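PDB 4KP2: methanogen homoaconitase large subunit from Methanocaldococcus jannaschii, which dehydrates (R)-homocitrate to cis-homoaconitate and hydrates this to homoisocitrate, working with a small subunit and a [4Fe-4S] cluster. Local coordinates for residues A[59-72]-A[155-167]. Numbering follows the deposited sequence.
Sequences LAYKALKEMSDSVW and GATDMAYIYATGE
A60, A63 and L64 pack on A156 and A160 in an alanine-rich helix-helix contact beside the parallel sheet that contains strands 49-53 and 150-153. Its closeness shows in the axes of helices 59-67 and 156-165, which approach to 7.8 Å at a crossing angle of -59°. The methyl of A160 is a knob among A60, A63, L64 and M67, with its CB 3.8 Å from A63 CB. L64 turns CG anti to its backbone N (chi1 -179°), bringing CD1 to 3.8 Å from A164 CB; M67 CE reaches that same methyl from the more exposed side. In the alpha-beta-alpha sandwich of the aconitase family, the pair lies against the parallel sheet, M159 and Y163 touching T52 and A50 of strand 49-53, and helix 90-106 adjoins them through F102, which meets L64 and Y163. Further along, residues 70-72 run alongside the last turn of helix 156-165. There W72 N donates to Y163 O (3.0 Å), while Y163 OH bonds T52 of strand 49-53. G166, at positive phi, lays its CA over one face of the W72 indole, 3.4 Å from the five-membered ring centroid and 12° off the normal, a CH-pi contact; Y163 O lies at the indole's edge.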
loop_
_atom_site.group_PDB
_atom_site.type_symbol
_atom_site.label_atom_id
_atom_site.label_comp_id
_atom_site.label_asym_id
_atom_site.label_seq_id
_atom_site.Cartn_x
_atom_site.Cartn_y
_atom_site.Cartn_z
ATOM N N LEU A 59 -6.168 8.205 21.620
ATOM C CA LEU A 59 -6.822 7.634 22.789
ATOM C C LEU A 59 -6.122 8.074 24.070
ATOM O O LEU A 59 -6.768 8.314 25.090
ATOM C CB LEU A 59 -6.847 6.107 22.699
ATOM C CG LEU A 59 -8.048 5.449 22.011
ATOM C CD1 LEU A 59 -8.253 5.983 20.602
ATOM C CD2 LEU A 59 -7.878 3.937 21.990
ATOM N N ALA A 60 -4.799 8.180 24.008
ATOM C CA ALA A 60 -4.007 8.599 25.158
ATOM C C ALA A 60 -4.045 10.113 25.329
ATOM O O ALA A 60 -3.967 10.622 26.447
ATOM C CB ALA A 60 -2.572 8.119 25.017
ATOM N N TYR A 61 -4.165 10.827 24.214
ATOM C CA TYR A 61 -4.233 12.283 24.236
ATOM C C TYR A 61 -5.554 12.744 24.842
ATOM O O TYR A 61 -5.575 13.627 25.699
ATOM C CB TYR A 61 -4.078 12.847 22.823
ATOM C CG TYR A 61 -4.030 14.360 22.759
ATOM C CD1 TYR A 61 -3.554 15.108 23.829
ATOM C CD2 TYR A 61 -4.469 15.038 21.629
ATOM C CE1 TYR A 61 -3.513 16.487 23.773
ATOM C CE2 TYR A 61 -4.432 16.419 21.565
ATOM C CZ TYR A 61 -3.952 17.138 22.639
ATOM O OH TYR A 61 -3.912 18.512 22.581
ATOM N N LYS A 62 -6.651 12.143 24.389
ATOM C CA LYS A 62 -7.979 12.475 24.891
ATOM C C LYS A 62 -8.057 12.202 26.390
ATOM O O LYS A 62 -8.701 12.941 27.135
ATOM C CB LYS A 62 -9.043 11.665 24.151
ATOM C CG LYS A 62 -10.248 12.473 23.684
ATOM C CD LYS A 62 -11.013 13.070 24.853
ATOM C CE LYS A 62 -12.300 13.731 24.388
ATOM N NZ LYS A 62 -12.046 14.768 23.349
ATOM N N ALA A 63 -7.390 11.138 26.825
ATOM C CA ALA A 63 -7.332 10.796 28.239
ATOM C C ALA A 63 -6.443 11.778 28.995
ATOM O O ALA A 63 -6.652 12.036 30.181
ATOM C CB ALA A 63 -6.830 9.375 28.420
ATOM N N LEU A 64 -5.450 12.322 28.298
ATOM C CA LEU A 64 -4.518 13.271 28.894
ATOM C C LEU A 64 -5.177 14.632 29.096
ATOM O O LEU A 64 -4.813 15.382 30.002
ATOM C CB LEU A 64 -3.276 13.413 28.011
ATOM C CG LEU A 64 -2.163 14.344 28.494
ATOM C CD1 LEU A 64 -1.602 13.865 29.823
ATOM C CD2 LEU A 64 -1.063 14.446 27.450
ATOM N N LYS A 65 -6.155 14.941 28.252
ATOM C CA LYS A 65 -6.832 16.233 28.291
ATOM C C LYS A 65 -7.836 16.335 29.436
ATOM O O LYS A 65 -8.419 17.394 29.668
ATOM C CB LYS A 65 -7.528 16.504 26.956
ATOM C CG LYS A 65 -6.572 16.674 25.788
ATOM C CD LYS A 65 -7.271 16.437 24.460
ATOM C CE LYS A 65 -8.425 17.402 24.260
ATOM N NZ LYS A 65 -7.952 18.810 24.186
ATOM N N GLU A 66 -8.038 15.232 30.150
ATOM C CA GLU A 66 -8.988 15.202 31.256
ATOM C C GLU A 66 -8.300 15.415 32.598
ATOM O O GLU A 66 -8.902 15.924 33.541
ATOM C CB GLU A 66 -9.745 13.874 31.272
ATOM C CG GLU A 66 -10.634 13.646 30.061
ATOM C CD GLU A 66 -11.883 14.506 30.082
ATOM O OE1 GLU A 66 -12.238 15.014 31.167
ATOM O OE2 GLU A 66 -12.512 14.669 29.015
ATOM N N MET A 67 -7.033 15.026 32.675
ATOM C CA MET A 67 -6.301 15.066 33.935
ATOM C C MET A 67 -5.196 16.119 33.952
ATOM O O MET A 67 -5.127 16.943 34.864
ATOM C CB MET A 67 -5.711 13.689 34.246
ATOM C CG MET A 67 -5.147 12.972 33.030
ATOM S SD MET A 67 -3.933 11.722 33.480
ATOM C CE MET A 67 -2.723 12.743 34.318
ATOM N N SER A 68 -4.334 16.086 32.942
ATOM C CA SER A 68 -3.175 16.968 32.906
ATOM C C SER A 68 -3.274 18.011 31.804
ATOM O O SER A 68 -4.185 17.978 30.977
ATOM C CB SER A 68 -1.889 16.156 32.742
ATOM O OG SER A 68 -0.757 17.005 32.664
ATOM N N ASP A 69 -2.322 18.935 31.800
ATOM C CA ASP A 69 -2.297 20.012 30.824
ATOM C C ASP A 69 -0.903 20.164 30.231
ATOM O O ASP A 69 -0.609 21.146 29.549
ATOM C CB ASP A 69 -2.749 21.321 31.472
ATOM C CG ASP A 69 -2.029 21.606 32.777
ATOM O OD1 ASP A 69 -1.636 20.640 33.465
ATOM O OD2 ASP A 69 -1.863 22.797 33.117
ATOM N N SER A 70 -0.048 19.181 30.495
ATOM C CA SER A 70 1.325 19.210 30.013
ATOM C C SER A 70 1.950 17.822 30.047
ATOM O O SER A 70 1.584 16.986 30.874
ATOM C CB SER A 70 2.163 20.168 30.860
ATOM O OG SER A 70 2.220 19.733 32.208
ATOM N N VAL A 71 2.891 17.583 29.142
ATOM C CA VAL A 71 3.668 16.352 29.162
ATOM C C VAL A 71 4.926 16.577 29.989
ATOM O O VAL A 71 5.408 17.705 30.102
ATOM C CB VAL A 71 4.048 15.887 27.743
ATOM C CG1 VAL A 71 2.801 15.511 26.957
ATOM C CG2 VAL A 71 4.840 16.964 27.020
ATOM N N TRP A 72 5.452 15.507 30.573
ATOM C CA TRP A 72 6.594 15.632 31.469
ATOM C C TRP A 72 7.902 15.847 30.711
ATOM O O TRP A 72 8.727 16.661 31.113
ATOM C CB TRP A 72 6.687 14.426 32.413
ATOM C CG TRP A 72 7.704 13.398 32.018
ATOM C CD1 TRP A 72 8.964 13.261 32.520
ATOM C CD2 TRP A 72 7.548 12.367 31.037
ATOM N NE1 TRP A 72 9.603 12.205 31.916
ATOM C CE2 TRP A 72 8.753 11.639 31.001
ATOM C CE3 TRP A 72 6.503 11.985 30.189
ATOM C CZ2 TRP A 72 8.946 10.554 30.150
ATOM C CZ3 TRP A 72 6.696 10.906 29.343
ATOM C CH2 TRP A 72 7.907 10.205 29.331
ATOM N N GLY A 155 -2.323 0.558 28.433
ATOM C CA GLY A 155 -3.536 1.004 27.776
ATOM C C GLY A 155 -3.552 2.507 27.589
ATOM O O GLY A 155 -2.600 3.198 27.949
ATOM N N ALA A 156 -4.643 3.015 27.023
ATOM C CA ALA A 156 -4.785 4.445 26.767
ATOM C C ALA A 156 -4.771 5.248 28.064
ATOM O O ALA A 156 -4.255 6.365 28.110
ATOM C CB ALA A 156 -6.064 4.716 25.990
ATOM N N THR A 157 -5.341 4.669 29.114
ATOM C CA THR A 157 -5.390 5.314 30.420
ATOM C C THR A 157 -3.998 5.445 31.038
ATOM O O THR A 157 -3.600 6.532 31.458
ATOM C CB THR A 157 -6.326 4.550 31.384
ATOM O OG1 THR A 157 -7.686 4.920 31.123
ATOM C CG2 THR A 157 -5.993 4.866 32.831
ATOM N N ASP A 158 -3.263 4.338 31.083
ATOM C CA ASP A 158 -1.938 4.328 31.694
ATOM C C ASP A 158 -0.926 5.146 30.900
ATOM O O ASP A 158 0.006 5.712 31.469
ATOM C CB ASP A 158 -1.435 2.894 31.874
ATOM C CG ASP A 158 -2.092 2.194 33.045
ATOM O OD1 ASP A 158 -2.527 2.892 33.985
ATOM O OD2 ASP A 158 -2.171 0.948 33.030
ATOM N N MET A 159 -1.114 5.206 29.586
ATOM C CA MET A 159 -0.216 5.969 28.726
ATOM C C MET A 159 -0.354 7.468 28.964
ATOM O O MET A 159 0.610 8.217 28.819
ATOM C CB MET A 159 -0.458 5.634 27.252
ATOM C CG MET A 159 0.158 4.315 26.793
ATOM S SD MET A 159 1.935 4.408 26.498
ATOM C CE MET A 159 2.599 3.940 28.099
ATOM N N ALA A 160 -1.557 7.898 29.328
ATOM C CA ALA A 160 -1.803 9.299 29.649
ATOM C C ALA A 160 -1.152 9.656 30.980
ATOM O O ALA A 160 -0.584 10.737 31.138
ATOM C CB ALA A 160 -3.294 9.579 29.695
ATOM N N TYR A 161 -1.248 8.735 31.934
ATOM C CA TYR A 161 -0.645 8.904 33.251
ATOM C C TYR A 161 0.867 9.049 33.128
ATOM O O TYR A 161 1.473 9.928 33.740
ATOM C CB TYR A 161 -0.987 7.703 34.135
ATOM C CG TYR A 161 -0.458 7.792 35.549
ATOM C CD1 TYR A 161 -1.193 8.416 36.548
ATOM C CD2 TYR A 161 0.772 7.241 35.888
ATOM C CE1 TYR A 161 -0.715 8.496 37.842
ATOM C CE2 TYR A 161 1.258 7.317 37.179
ATOM C CZ TYR A 161 0.511 7.945 38.151
ATOM O OH TYR A 161 0.991 8.022 39.437
ATOM N N ILE A 162 1.467 8.176 32.325
ATOM C CA ILE A 162 2.906 8.195 32.099
ATOM C C ILE A 162 3.327 9.449 31.335
ATOM O O ILE A 162 4.363 10.046 31.627
ATOM C CB ILE A 162 3.361 6.927 31.347
ATOM C CG1 ILE A 162 3.204 5.701 32.248
ATOM C CG2 ILE A 162 4.800 7.060 30.878
ATOM C CD1 ILE A 162 3.634 4.407 31.607
ATOM N N TYR A 163 2.509 9.850 30.368
ATOM C CA TYR A 163 2.771 11.058 29.592
ATOM C C TYR A 163 2.800 12.307 30.467
ATOM O O TYR A 163 3.450 13.295 30.128
ATOM C CB TYR A 163 1.722 11.233 28.491
ATOM C CG TYR A 163 2.038 10.503 27.206
ATOM C CD1 TYR A 163 3.284 9.924 27.002
ATOM C CD2 TYR A 163 1.095 10.405 26.191
ATOM C CE1 TYR A 163 3.578 9.261 25.826
ATOM C CE2 TYR A 163 1.380 9.744 25.011
ATOM C CZ TYR A 163 2.624 9.174 24.834
ATOM O OH TYR A 163 2.918 8.514 23.663
ATOM N N ALA A 164 2.100 12.258 31.595
ATOM C CA ALA A 164 1.952 13.430 32.450
ATOM C C ALA A 164 2.961 13.484 33.594
ATOM O O ALA A 164 3.427 14.560 33.967
ATOM C CB ALA A 164 0.538 13.505 32.993
ATOM N N THR A 165 3.297 12.324 34.148
ATOM C CA THR A 165 4.168 12.266 35.317
ATOM C C THR A 165 5.554 11.717 34.995
ATOM O O THR A 165 6.528 12.021 35.685
ATOM C CB THR A 165 3.544 11.414 36.441
ATOM O OG1 THR A 165 3.364 10.068 35.984
ATOM C CG2 THR A 165 2.200 11.988 36.861
ATOM N N GLY A 166 5.639 10.901 33.951
ATOM C CA GLY A 166 6.895 10.277 33.575
ATOM C C GLY A 166 7.218 9.095 34.465
ATOM O O GLY A 166 8.323 8.555 34.435
ATOM N N GLU A 167 6.237 8.698 35.267
ATOM C CA GLU A 167 6.393 7.588 36.195
ATOM C C GLU A 167 5.181 6.674 36.109
ATOM O O GLU A 167 4.111 7.090 35.669
ATOM C CB GLU A 167 6.543 8.108 37.626
ATOM C CG GLU A 167 7.765 8.985 37.849
ATOM C CD GLU A 167 7.710 9.736 39.165
ATOM O OE1 GLU A 167 6.602 9.868 39.728
ATOM O OE2 GLU A 167 8.772 10.194 39.636
#